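Local coordinates for protein EccE5 (Mycobacterium xenopi RIVM700367, PDB 7B9F) that probably forms part of the ESX-5 type VII secretion system, the membrane-embedded machinery through which mycobacteria export proteins, at residues 155-160 and 200-205; 145-150 and 314-319; 106-111 and 248-253; 114-119 and 242-247. All blocks are in the same frame, centred on the assembly; numbering follows the deposited sequence.

Contact 1 of 4, residues 155-160 and 200-205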
loop_
_atom_site.group_PDB
_atom_site.type_symbol
_atom_site.label_atom_id
_atom_site.label_comp_id
_atom_site.label_asym_id
_atom_site.label_seq_id
_atom_site.Cartn_x
_atom_site.Cartn_y
_atom_site.Cartn_z
ATOM N N VAL A 155 20.165 -6.302 16.117
ATOM C CA VAL A 155 20.392 -7.580 16.775
ATOM C C VAL A 155 20.028 -7.464 18.247
ATOM O O VAL A 155 20.126 -6.395 18.857
ATOM C CB VAL A 155 21.844 -8.050 16.579
ATOM C CG1 VAL A 155 22.122 -8.223 15.114
ATOM C CG2 VAL A 155 22.804 -7.075 17.175
ATOM N N ARG A 156 19.584 -8.576 18.822
ATOM C CA ARG A 156 19.073 -8.621 20.189
ATOM C C ARG A 156 19.794 -9.756 20.905
ATOM O O ARG A 156 19.418 -10.921 20.763
ATOM C CB ARG A 156 17.566 -8.838 20.207
ATOM C CG ARG A 156 16.753 -7.735 19.567
ATOM C CD ARG A 156 16.750 -6.485 20.411
ATOM N NE ARG A 156 16.089 -5.372 19.736
ATOM C CZ ARG A 156 16.708 -4.275 19.313
ATOM N NH1 ARG A 156 18.012 -4.133 19.487
ATOM N NH2 ARG A 156 16.020 -3.316 18.710
ATOM N N LEU A 157 20.825 -9.423 21.667
ATOM C CA LEU A 157 21.575 -10.442 22.386
ATOM C C LEU A 157 20.779 -10.932 23.587
ATOM O O LEU A 157 20.081 -10.159 24.245
ATOM C CB LEU A 157 22.926 -9.888 22.823
ATOM C CG LEU A 157 24.089 -10.064 21.846
ATOM C CD1 LEU A 157 23.839 -9.422 20.499
ATOM C CD2 LEU A 157 25.329 -9.474 22.447
ATOM N N ASP A 158 20.866 -12.234 23.862
ATOM C CA ASP A 158 20.089 -12.792 24.963
ATOM C C ASP A 158 20.680 -12.450 26.319
ATOM O O ASP A 158 19.934 -12.199 27.270
ATOM C CB ASP A 158 19.970 -14.305 24.827
ATOM C CG ASP A 158 19.108 -14.715 23.667
ATOM O OD1 ASP A 158 18.188 -13.951 23.306
ATOM O OD2 ASP A 158 19.336 -15.814 23.129
ATOM N N ALA A 159 22.001 -12.465 26.446
ATOM C CA ALA A 159 22.602 -12.235 27.748
ATOM C C ALA A 159 24.017 -11.723 27.571
ATOM O O ALA A 159 24.691 -12.028 26.586
ATOM C CB ALA A 159 22.606 -13.509 28.596
ATOM N N ILE A 160 24.458 -10.939 28.545
ATOM C CA ILE A 160 25.835 -10.479 28.631
ATOM C C ILE A 160 26.341 -10.922 29.992
ATOM O O ILE A 160 25.775 -10.528 31.017
ATOM C CB ILE A 160 25.941 -8.954 28.512
ATOM C CG1 ILE A 160 25.340 -8.470 27.202
ATOM C CG2 ILE A 160 27.394 -8.537 28.582
ATOM C CD1 ILE A 160 25.989 -9.004 26.032
ATOM N N LEU A 200 34.109 -10.896 28.780
ATOM C CA LEU A 200 32.707 -10.690 28.460
ATOM C C LEU A 200 32.290 -11.776 27.482
ATOM O O LEU A 200 32.885 -11.894 26.409
ATOM C CB LEU A 200 32.493 -9.320 27.818
ATOM C CG LEU A 200 32.341 -8.037 28.629
ATOM C CD1 LEU A 200 31.085 -8.123 29.465
ATOM C CD2 LEU A 200 33.555 -7.736 29.490
ATOM N N VAL A 201 31.272 -12.555 27.829
ATOM C CA VAL A 201 30.805 -13.625 26.957
ATOM C C VAL A 201 29.417 -13.270 26.448
ATOM O O VAL A 201 28.607 -12.682 27.174
ATOM C CB VAL A 201 30.843 -15.006 27.637
ATOM C CG1 VAL A 201 32.225 -15.260 28.201
ATOM C CG2 VAL A 201 29.796 -15.156 28.702
ATOM N N LEU A 202 29.172 -13.566 25.179
ATOM C CA LEU A 202 28.018 -13.070 24.448
ATOM C C LEU A 202 27.108 -14.243 24.120
ATOM O O LEU A 202 27.586 -15.280 23.657
ATOM C CB LEU A 202 28.478 -12.405 23.154
ATOM C CG LEU A 202 29.331 -11.138 23.249
ATOM C CD1 LEU A 202 29.795 -10.709 21.884
ATOM C CD2 LEU A 202 28.655 -10.020 23.945
ATOM N N ARG A 203 25.810 -14.094 24.343
ATOM C CA ARG A 203 24.852 -15.107 23.925
ATOM C C ARG A 203 23.837 -14.536 22.948
ATOM O O ARG A 203 23.305 -13.445 23.160
ATOM C CB ARG A 203 24.132 -15.720 25.123
ATOM C CG ARG A 203 25.003 -16.627 25.952
ATOM C CD ARG A 203 24.203 -17.361 27.015
ATOM N NE ARG A 203 25.025 -18.318 27.746
ATOM C CZ ARG A 203 25.890 -18.003 28.702
ATOM N NH1 ARG A 203 26.053 -16.741 29.074
ATOM N NH2 ARG A 203 26.589 -18.958 29.296
ATOM N N MET A 204 23.568 -15.280 21.874
ATOM C CA MET A 204 22.571 -14.870 20.895
ATOM C C MET A 204 21.811 -16.087 20.394
ATOM O O MET A 204 22.407 -17.135 20.139
ATOM C CB MET A 204 23.210 -14.150 19.701
ATOM C CG MET A 204 22.193 -13.652 18.683
ATOM S SD MET A 204 22.896 -12.783 17.279
ATOM C CE MET A 204 23.643 -14.147 16.401
ATOM N N ASP A 205 20.497 -15.939 20.236
ATOM C CA ASP A 205 19.666 -16.950 19.599
ATOM C C ASP A 205 19.286 -16.408 18.232
ATOM O O ASP A 205 18.691 -15.324 18.160
ATOM C CB ASP A 205 18.416 -17.237 20.439
ATOM C CG ASP A 205 17.401 -18.168 19.753
ATOM O OD1 ASP A 205 17.663 -18.749 18.677
ATOM O OD2 ASP A 205 16.296 -18.313 20.316
#
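Residues 156-160 and 200-205 run roughly antiparallel, their end-to-end directions 144° apart, and two backbone hydrogen bonds centred on Arg203 join them. Asp158 N donates a hydrogen bond to Arg203 O at 2.8 Å, a bent bond with an N-H...O angle of 142°, while Arg203 N donates to Ala159 O at 3.2 Å. One residue on, Ile160 and Leu202 form a non-hydrogen-bonded antiparallel pair. Their side chains lie side by side and point the same way, Ile160 CD1 resting 3.5 Å from Leu202 CD2. That Leu202 methyl also receives Leu157 CD2 at 3.7 Å, so one methyl touches two residues of the other segment. Further along, Ile160 CG2, anti to its backbone N, meets Leu200 CD1 at 3.8 Å. At the other end Asp158 OD2 stands 3.1 Å from Asp205 N, but the angle is too poor for a hydrogen bond. Arg203 extends from CG to NE and reaches a salt bridge with Asp161. Strand 196-204 lies between strands 159-166 and 113-119, and helix 219-234 packs against it through Leu202, which touches Thr227 and Leu230, and Met204, which touches Leu223.

Contact 2 of 4, residues 145-150 and 314-319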
loop_
_atom_site.group_PDB
_atom_site.type_symbol
_atom_site.label_atom_id
_atom_site.label_comp_id
_atom_site.label_asym_id
_atom_site.label_seq_id
_atom_site.Cartn_x
_atom_site.Cartn_y
_atom_site.Cartn_z
ATOM N N ALA A 145 28.227 -0.007 32.315
ATOM C CA ALA A 145 27.219 0.231 31.291
ATOM C C ALA A 145 27.599 -0.353 29.936
ATOM O O ALA A 145 27.337 0.267 28.900
ATOM C CB ALA A 145 26.941 1.726 31.157
ATOM N N VAL A 146 28.236 -1.526 29.919
ATOM C CA VAL A 146 28.351 -2.287 28.679
ATOM C C VAL A 146 27.014 -2.875 28.261
ATOM O O VAL A 146 26.888 -3.385 27.147
ATOM C CB VAL A 146 29.395 -3.407 28.807
ATOM C CG1 VAL A 146 30.716 -2.842 29.276
ATOM C CG2 VAL A 146 28.895 -4.486 29.743
ATOM N N ALA A 147 26.007 -2.826 29.134
ATOM C CA ALA A 147 24.667 -3.279 28.798
ATOM C C ALA A 147 23.991 -2.402 27.755
ATOM O O ALA A 147 22.932 -2.781 27.250
ATOM C CB ALA A 147 23.802 -3.331 30.053
ATOM N N ALA A 148 24.550 -1.233 27.447
ATOM C CA ALA A 148 24.017 -0.436 26.352
ATOM C C ALA A 148 24.212 -1.129 25.015
ATOM O O ALA A 148 23.415 -0.933 24.093
ATOM C CB ALA A 148 24.675 0.942 26.336
ATOM N N ARG A 149 25.251 -1.946 24.889
ATOM C CA ARG A 149 25.512 -2.664 23.653
ATOM C C ARG A 149 24.825 -4.016 23.620
ATOM O O ARG A 149 25.062 -4.796 22.694
ATOM C CB ARG A 149 27.017 -2.837 23.439
ATOM C CG ARG A 149 27.820 -1.542 23.474
ATOM C CD ARG A 149 27.143 -0.396 22.731
ATOM N NE ARG A 149 27.012 -0.641 21.301
ATOM C CZ ARG A 149 27.951 -0.347 20.411
ATOM N NH1 ARG A 149 29.091 0.194 20.806
ATOM N NH2 ARG A 149 27.748 -0.598 19.127
ATOM N N LEU A 150 24.001 -4.318 24.621
ATOM C CA LEU A 150 23.156 -5.502 24.553
ATOM C C LEU A 150 22.127 -5.372 23.442
ATOM O O LEU A 150 21.894 -6.322 22.689
ATOM C CB LEU A 150 22.467 -5.714 25.897
ATOM C CG LEU A 150 21.640 -6.971 26.132
ATOM C CD1 LEU A 150 21.873 -7.478 27.530
ATOM C CD2 LEU A 150 20.173 -6.664 25.941
ATOM N N VAL A 314 28.620 -11.665 36.721
ATOM C CA VAL A 314 27.444 -10.807 36.726
ATOM C C VAL A 314 26.754 -10.947 35.381
ATOM O O VAL A 314 27.396 -10.794 34.337
ATOM C CB VAL A 314 27.813 -9.337 36.983
ATOM C CG1 VAL A 314 26.573 -8.518 37.109
ATOM C CG2 VAL A 314 28.660 -9.200 38.234
ATOM N N ARG A 315 25.459 -11.223 35.399
ATOM C CA ARG A 315 24.699 -11.451 34.179
ATOM C C ARG A 315 23.804 -10.262 33.874
ATOM O O ARG A 315 23.090 -9.776 34.754
ATOM C CB ARG A 315 23.858 -12.720 34.294
ATOM C CG ARG A 315 22.864 -12.899 33.170
ATOM C CD ARG A 315 22.388 -14.327 33.106
ATOM N NE ARG A 315 23.454 -15.196 32.627
ATOM C CZ ARG A 315 23.316 -16.499 32.421
ATOM N NH1 ARG A 315 22.153 -17.086 32.659
ATOM N NH2 ARG A 315 24.342 -17.214 31.983
ATOM N N LEU A 316 23.848 -9.798 32.631
ATOM C CA LEU A 316 22.969 -8.750 32.137
ATOM C C LEU A 316 21.994 -9.349 31.137
ATOM O O LEU A 316 22.410 -10.033 30.199
ATOM C CB LEU A 316 23.772 -7.637 31.476
ATOM C CG LEU A 316 24.910 -7.050 32.299
ATOM C CD1 LEU A 316 25.810 -6.239 31.403
ATOM C CD2 LEU A 316 24.360 -6.194 33.407
ATOM N N ARG A 317 20.709 -9.094 31.332
ATOM C CA ARG A 317 19.678 -9.601 30.445
ATOM C C ARG A 317 18.720 -8.482 30.074
ATOM O O ARG A 317 18.468 -7.591 30.887
ATOM C CB ARG A 317 18.886 -10.729 31.115
ATOM C CG ARG A 317 19.651 -12.012 31.301
ATOM C CD ARG A 317 18.692 -13.174 31.406
ATOM N NE ARG A 317 18.069 -13.467 30.123
ATOM C CZ ARG A 317 16.760 -13.572 29.939
ATOM N NH1 ARG A 317 15.934 -13.400 30.960
ATOM N NH2 ARG A 317 16.275 -13.842 28.734
ATOM N N PRO A 318 18.168 -8.501 28.864
ATOM C CA PRO A 318 17.065 -7.589 28.559
ATOM C C PRO A 318 15.821 -8.011 29.311
ATOM O O PRO A 318 15.560 -9.200 29.495
ATOM C CB PRO A 318 16.884 -7.734 27.050
ATOM C CG PRO A 318 17.394 -9.072 26.740
ATOM C CD PRO A 318 18.439 -9.423 27.754
ATOM N N ARG A 319 15.047 -7.026 29.751
ATOM C CA ARG A 319 13.899 -7.325 30.597
ATOM C C ARG A 319 12.918 -6.171 30.474
ATOM O O ARG A 319 13.222 -5.060 30.921
ATOM C CB ARG A 319 14.342 -7.523 32.041
ATOM C CG ARG A 319 13.277 -8.066 32.975
ATOM C CD ARG A 319 12.927 -9.515 32.655
ATOM N NE ARG A 319 11.746 -9.643 31.807
ATOM C CZ ARG A 319 11.512 -10.682 31.012
ATOM N NH1 ARG A 319 12.380 -11.684 30.958
ATOM N NH2 ARG A 319 10.410 -10.720 30.274
#
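The pyrrolidine ring of Pro318 is the ring that meets the other segment, and one methyl of Leu150, CD2, sits over one of its faces, close to the ring centre. Leu150 CD2 is 3.6 Å from Pro318 CB, 3.8 Å from Pro318 CG and 3.7 Å from Pro318 CD. The second branch, Leu150 CD1, lies on the same side but past the CD corner, 4.0 Å from Pro318 CD, and also approaches the peptide group between Leu316 and Arg317, with Leu316 O at 3.7 Å. The two side chains cross at about a right angle. Leu150 CG stands anti to the backbone N (chi1 -174°), a placing that carries the branch point out to the strand. The rest of the contact is purely apolar: Leu316 CD1 meets Ala147 CB at 3.8 Å and Val146 CG2 at 3.9 Å, and the valine and leucine side chains again cross nearly perpendicularly. A 3-10 segment begins at Val146, evidenced by the Arg149 N to Val146 O hydrogen bond of 3.1 Å, and the chain presents Val146, Ala147 and then Leu150 to the strand. Strand 310-319 runs between strands 159-166 and 322-331: Leu150 and Leu316 both touch Ile160, and Ala147 reaches Val323. Helix 219-234 flanks the 3-10 segment, where Val146 packs on Leu234 and Arg149 forms a salt bridge with Asp233.

Contact 3 of 4, residues 106-111 and 248-253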
loop_
_atom_site.group_PDB
_atom_site.type_symbol
_atom_site.label_atom_id
_atom_site.label_comp_id
_atom_site.label_asym_id
_atom_site.label_seq_id
_atom_site.Cartn_x
_atom_site.Cartn_y
_atom_site.Cartn_z
ATOM N N GLY A 106 36.059 -16.053 17.369
ATOM C CA GLY A 106 35.739 -17.447 17.617
ATOM C C GLY A 106 34.284 -17.605 18.003
ATOM O O GLY A 106 33.759 -16.848 18.824
ATOM N N ILE A 107 33.627 -18.595 17.412
ATOM C CA ILE A 107 32.229 -18.890 17.680
ATOM C C ILE A 107 32.151 -20.327 18.171
ATOM O O ILE A 107 32.822 -21.208 17.625
ATOM C CB ILE A 107 31.354 -18.729 16.423
ATOM C CG1 ILE A 107 31.773 -17.520 15.587
ATOM C CG2 ILE A 107 29.898 -18.611 16.813
ATOM C CD1 ILE A 107 31.481 -16.200 16.192
ATOM N N ARG A 108 31.352 -20.568 19.199
ATOM C CA ARG A 108 30.956 -21.925 19.536
ATOM C C ARG A 108 29.443 -22.016 19.486
ATOM O O ARG A 108 28.739 -21.085 19.881
ATOM C CB ARG A 108 31.464 -22.365 20.905
ATOM C CG ARG A 108 32.969 -22.398 21.011
ATOM C CD ARG A 108 33.413 -23.256 22.176
ATOM N NE ARG A 108 32.718 -22.903 23.404
ATOM C CZ ARG A 108 33.114 -23.277 24.613
ATOM N NH1 ARG A 108 32.417 -22.915 25.683
ATOM N NH2 ARG A 108 34.211 -24.006 24.753
ATOM N N GLU A 109 28.947 -23.143 18.998
ATOM C CA GLU A 109 27.527 -23.278 18.737
ATOM C C GLU A 109 27.025 -24.574 19.344
ATOM O O GLU A 109 27.607 -25.638 19.130
ATOM C CB GLU A 109 27.250 -23.244 17.230
ATOM C CG GLU A 109 25.785 -23.139 16.834
ATOM C CD GLU A 109 25.068 -24.470 16.811
ATOM O OE1 GLU A 109 25.734 -25.496 16.564
ATOM O OE2 GLU A 109 23.838 -24.486 17.027
ATOM N N TYR A 110 25.948 -24.467 20.110
ATOM C CA TYR A 110 25.223 -25.623 20.610
ATOM C C TYR A 110 23.769 -25.205 20.740
ATOM O O TYR A 110 23.369 -24.713 21.798
ATOM C CB TYR A 110 25.811 -26.061 21.949
ATOM C CG TYR A 110 25.189 -27.278 22.578
ATOM C CD1 TYR A 110 25.468 -28.550 22.107
ATOM C CD2 TYR A 110 24.330 -27.153 23.660
ATOM C CE1 TYR A 110 24.907 -29.662 22.696
ATOM C CE2 TYR A 110 23.761 -28.254 24.250
ATOM C CZ TYR A 110 24.051 -29.506 23.766
ATOM O OH TYR A 110 23.481 -30.608 24.356
ATOM N N GLN A 111 22.988 -25.400 19.668
ATOM C CA GLN A 111 21.656 -24.795 19.455
ATOM C C GLN A 111 21.594 -23.310 19.865
ATOM O O GLN A 111 20.567 -22.812 20.328
ATOM C CB GLN A 111 20.541 -25.631 20.109
ATOM C CG GLN A 111 20.441 -25.689 21.629
ATOM C CD GLN A 111 19.046 -26.025 22.101
ATOM O OE1 GLN A 111 18.233 -26.552 21.343
ATOM N NE2 GLN A 111 18.757 -25.720 23.360
ATOM N N GLU A 248 41.725 -20.345 22.145
ATOM C CA GLU A 248 41.777 -19.697 23.441
ATOM C C GLU A 248 40.402 -19.557 24.086
ATOM O O GLU A 248 40.333 -19.249 25.275
ATOM C CB GLU A 248 42.523 -18.370 23.312
ATOM C CG GLU A 248 41.867 -17.337 22.455
ATOM C CD GLU A 248 42.697 -16.076 22.323
ATOM O OE1 GLU A 248 43.808 -16.026 22.890
ATOM O OE2 GLU A 248 42.230 -15.126 21.661
ATOM N N ILE A 249 39.313 -19.841 23.366
ATOM C CA ILE A 249 38.029 -20.049 24.037
ATOM C C ILE A 249 38.096 -21.265 24.954
ATOM O O ILE A 249 37.674 -21.215 26.115
ATOM C CB ILE A 249 36.888 -20.190 23.016
ATOM C CG1 ILE A 249 36.703 -18.905 22.225
ATOM C CG2 ILE A 249 35.591 -20.543 23.711
ATOM C CD1 ILE A 249 35.613 -18.996 21.185
ATOM N N ASP A 250 38.621 -22.382 24.448
ATOM C CA ASP A 250 38.759 -23.559 25.300
ATOM C C ASP A 250 39.836 -23.359 26.357
ATOM O O ASP A 250 39.738 -23.925 27.451
ATOM C CB ASP A 250 39.046 -24.797 24.454
ATOM C CG ASP A 250 37.903 -25.134 23.524
ATOM O OD1 ASP A 250 36.821 -24.528 23.679
ATOM O OD2 ASP A 250 38.082 -25.998 22.643
ATOM N N ASP A 251 40.851 -22.545 26.060
ATOM C CA ASP A 251 41.790 -22.148 27.108
ATOM C C ASP A 251 41.081 -21.379 28.219
ATOM O O ASP A 251 41.358 -21.589 29.408
ATOM C CB ASP A 251 42.920 -21.302 26.528
ATOM C CG ASP A 251 43.649 -21.995 25.397
ATOM O OD1 ASP A 251 43.420 -23.204 25.194
ATOM O OD2 ASP A 251 44.455 -21.329 24.713
ATOM N N MET A 252 40.171 -20.477 27.845
ATOM C CA MET A 252 39.371 -19.743 28.818
ATOM C C MET A 252 38.511 -20.691 29.638
ATOM O O MET A 252 38.367 -20.521 30.851
ATOM C CB MET A 252 38.517 -18.694 28.087
ATOM C CG MET A 252 37.374 -17.997 28.860
ATOM S SD MET A 252 35.827 -18.875 29.208
ATOM C CE MET A 252 35.026 -18.850 27.608
ATOM N N ASP A 253 37.905 -21.679 28.980
ATOM C CA ASP A 253 37.090 -22.664 29.686
ATOM C C ASP A 253 37.920 -23.439 30.702
ATOM O O ASP A 253 37.483 -23.668 31.839
ATOM C CB ASP A 253 36.442 -23.618 28.686
ATOM C CG ASP A 253 35.138 -24.194 29.192
ATOM O OD1 ASP A 253 34.859 -24.070 30.402
ATOM O OD2 ASP A 253 34.396 -24.784 28.380
#
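Arg108 leaves its strand with CB pointing toward the helix, and its chain then slides past Ile249 in the opposite direction. CG, 4.2 Å from Ile249 CG2, is the first of several atoms to pass that methyl. Beyond it, CD lies 3.8 Å from Ile249 CG2. The chain bends at chi3 (-50°), which brings NE to 3.7 Å from the same methyl. At the guanidinium, Ile249 CG2 lies over one face, 3.6 Å above the plane and offset toward the rim, so the apolar branch packs on the flat group while the charged partners gather at its edge. The tip nitrogen NH2 donates to Asp250 OD1 at 2.9 Å, in a salt bridge whose N-H...O angle is 131° and whose acceptor is tilted 18° out of the guanidinium plane. Asp253 OD2 sits in that plane, 3.7 Å from Arg108 NH2, as a second, long salt bridge, and Arg108 NH1 is 3.8 Å from the same oxygen. The other branch of Ile249 turns to the strand backbone, with CD1 placed 3.7 Å from Gly106 O. Asp250 and Asp253 stand three residues apart on helix 246-257, and the negative charge of both probably steadies the cation. Nearby, Glu109 packs on an apolar side chain of another protein's chain. Arg108, Asp250 and Asp253 thus form a salt-bridge network that ties strand 105-109 of the antiparallel sheet to helix 246-257.

Contact 4 of 4, residues 114-119 and 242-247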
loop_
_atom_site.group_PDB
_atom_site.type_symbol
_atom_site.label_atom_id
_atom_site.label_comp_id
_atom_site.label_asym_id
_atom_site.label_seq_id
_atom_site.Cartn_x
_atom_site.Cartn_y
_atom_site.Cartn_z
ATOM N N LEU A 114 27.878 -18.874 21.415
ATOM C CA LEU A 114 28.634 -18.420 22.571
ATOM C C LEU A 114 29.912 -17.773 22.069
ATOM O O LEU A 114 30.698 -18.422 21.376
ATOM C CB LEU A 114 28.972 -19.604 23.480
ATOM C CG LEU A 114 27.819 -20.329 24.176
ATOM C CD1 LEU A 114 28.288 -21.574 24.929
ATOM C CD2 LEU A 114 27.180 -19.367 25.135
ATOM N N VAL A 115 30.132 -16.505 22.413
ATOM C CA VAL A 115 31.323 -15.778 21.990
ATOM C C VAL A 115 31.856 -14.993 23.176
ATOM O O VAL A 115 31.097 -14.331 23.886
ATOM C CB VAL A 115 31.031 -14.817 20.817
ATOM C CG1 VAL A 115 32.254 -13.996 20.466
ATOM C CG2 VAL A 115 30.587 -15.576 19.611
ATOM N N ALA A 116 33.173 -15.025 23.366
ATOM C CA ALA A 116 33.810 -14.345 24.480
ATOM C C ALA A 116 34.689 -13.208 23.984
ATOM O O ALA A 116 35.281 -13.282 22.904
ATOM C CB ALA A 116 34.644 -15.312 25.314
ATOM N N VAL A 117 34.749 -12.144 24.782
ATOM C CA VAL A 117 35.623 -10.998 24.551
ATOM C C VAL A 117 36.487 -10.820 25.786
ATOM O O VAL A 117 35.964 -10.625 26.888
ATOM C CB VAL A 117 34.827 -9.715 24.286
ATOM C CG1 VAL A 117 35.766 -8.542 24.135
ATOM C CG2 VAL A 117 33.953 -9.875 23.079
ATOM N N VAL A 118 37.789 -10.857 25.606
ATOM C CA VAL A 118 38.706 -10.678 26.723
ATOM C C VAL A 118 38.986 -9.192 26.881
ATOM O O VAL A 118 38.956 -8.428 25.912
ATOM C CB VAL A 118 39.994 -11.495 26.492
ATOM C CG1 VAL A 118 40.712 -11.037 25.242
ATOM C CG2 VAL A 118 40.916 -11.472 27.704
ATOM N N THR A 119 39.213 -8.757 28.115
ATOM C CA THR A 119 39.592 -7.376 28.356
ATOM C C THR A 119 40.560 -7.320 29.525
ATOM O O THR A 119 40.554 -8.198 30.391
ATOM C CB THR A 119 38.364 -6.495 28.605
ATOM O OG1 THR A 119 38.759 -5.120 28.623
ATOM C CG2 THR A 119 37.687 -6.846 29.903
ATOM N N ARG A 242 39.663 -7.598 22.725
ATOM C CA ARG A 242 39.751 -8.286 21.448
ATOM C C ARG A 242 38.907 -9.545 21.517
ATOM O O ARG A 242 38.781 -10.144 22.589
ATOM C CB ARG A 242 41.205 -8.626 21.110
ATOM C CG ARG A 242 41.913 -9.400 22.190
ATOM C CD ARG A 242 43.292 -9.812 21.747
ATOM N NE ARG A 242 43.247 -11.000 20.908
ATOM C CZ ARG A 242 43.263 -12.243 21.373
ATOM N NH1 ARG A 242 43.222 -13.263 20.530
ATOM N NH2 ARG A 242 43.305 -12.465 22.677
ATOM N N PRO A 243 38.298 -9.955 20.410
ATOM C CA PRO A 243 37.528 -11.197 20.413
ATOM C C PRO A 243 38.422 -12.420 20.527
ATOM O O PRO A 243 39.576 -12.423 20.095
ATOM C CB PRO A 243 36.798 -11.160 19.070
ATOM C CG PRO A 243 37.684 -10.377 18.204
ATOM C CD PRO A 243 38.306 -9.330 19.080
ATOM N N LEU A 244 37.866 -13.466 21.125
ATOM C CA LEU A 244 38.629 -14.670 21.420
ATOM C C LEU A 244 38.804 -15.522 20.169
ATOM O O LEU A 244 37.859 -15.744 19.412
ATOM C CB LEU A 244 37.910 -15.479 22.497
ATOM C CG LEU A 244 38.113 -15.319 24.012
ATOM C CD1 LEU A 244 39.376 -15.936 24.537
ATOM C CD2 LEU A 244 38.109 -13.883 24.396
ATOM N N THR A 245 40.028 -15.991 19.953
ATOM C CA THR A 245 40.288 -17.061 19.000
ATOM C C THR A 245 39.683 -18.362 19.528
ATOM O O THR A 245 39.503 -18.532 20.735
ATOM C CB THR A 245 41.801 -17.185 18.792
ATOM O OG1 THR A 245 42.350 -15.883 18.557
ATOM C CG2 THR A 245 42.146 -18.057 17.613
ATOM N N SER A 246 39.337 -19.279 18.618
ATOM C CA SER A 246 38.591 -20.475 19.008
ATOM C C SER A 246 39.377 -21.382 19.952
ATOM O O SER A 246 38.783 -22.015 20.832
ATOM C CB SER A 246 38.167 -21.260 17.769
ATOM O OG SER A 246 37.158 -22.203 18.088
ATOM N N SER A 247 40.694 -21.486 19.776
ATOM C CA SER A 247 41.495 -22.285 20.700
ATOM C C SER A 247 41.540 -21.656 22.087
ATOM O O SER A 247 41.404 -22.346 23.109
ATOM C CB SER A 247 42.908 -22.452 20.150
ATOM O OG SER A 247 43.466 -21.199 19.798
#
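Leu244 and Ala116 meet twice, once through the backbone and once through side chains. Leu244 N donates to Ala116 O at 3.1 Å with an N-H...O angle of 151°, and Leu244 CG packs on Ala116 CB at 3.7 Å. The CD2 branch of Leu244 goes on to touch Val118 CB, also at 3.7 Å. A second bond, Val118 N to Arg242 O, measures 3.3 Å, and a weak one returns from Arg242 N to Val118 O. The Leu244 N to Ala116 O and Val118 N to Arg242 O bonds flank Val117 and Pro243, a non-hydrogen-bonded antiparallel pair with CA atoms 4.6 Å apart. The result is a short antiparallel pairing of strand 241-243 with strand 113-119, after which the chain turns at Thr245, the N-cap position of helix 246-257. Val117 and Pro243 share a face of the sheet, where both touch Thr227 of helix 219-234. Val118 and Arg242 lie side by side on the other face, Val118 CG1 at 3.7 Å from Arg242 CG, and Val118 also packs on Trp199. Farther out, the Arg242 chain bends at chi3 and its NH1 forms a salt bridge with Glu248 OE2, the same oxygen that accepts a hydrogen bond from Thr245 N.

All four contacts reach one antiparallel sheet. Contacts 1 and 2, with centres 9 Å apart, meet through strands 159-166 and 310-319, where Ile160 O and Leu316 N probably hydrogen-bond. Contact 1 borders contact 4, 13 Å away between centres, because strands 196-204 and 113-119 are neighbours; Val201 CG1 packs on Ala116 CB at 3.8 Å. Contacts 3 and 4 have centres about 8 Å apart, share helix 246-257, and are joined by a probable hydrogen bond between Gly106 N and Leu244 O. Contacts 2 and 3 lie on opposite sides of the chain's centre, about 21 Å between centres. Along the sequence contact 1 nests inside the loops closed by the other three, whereas contact 2 interleaves with 3 and 4.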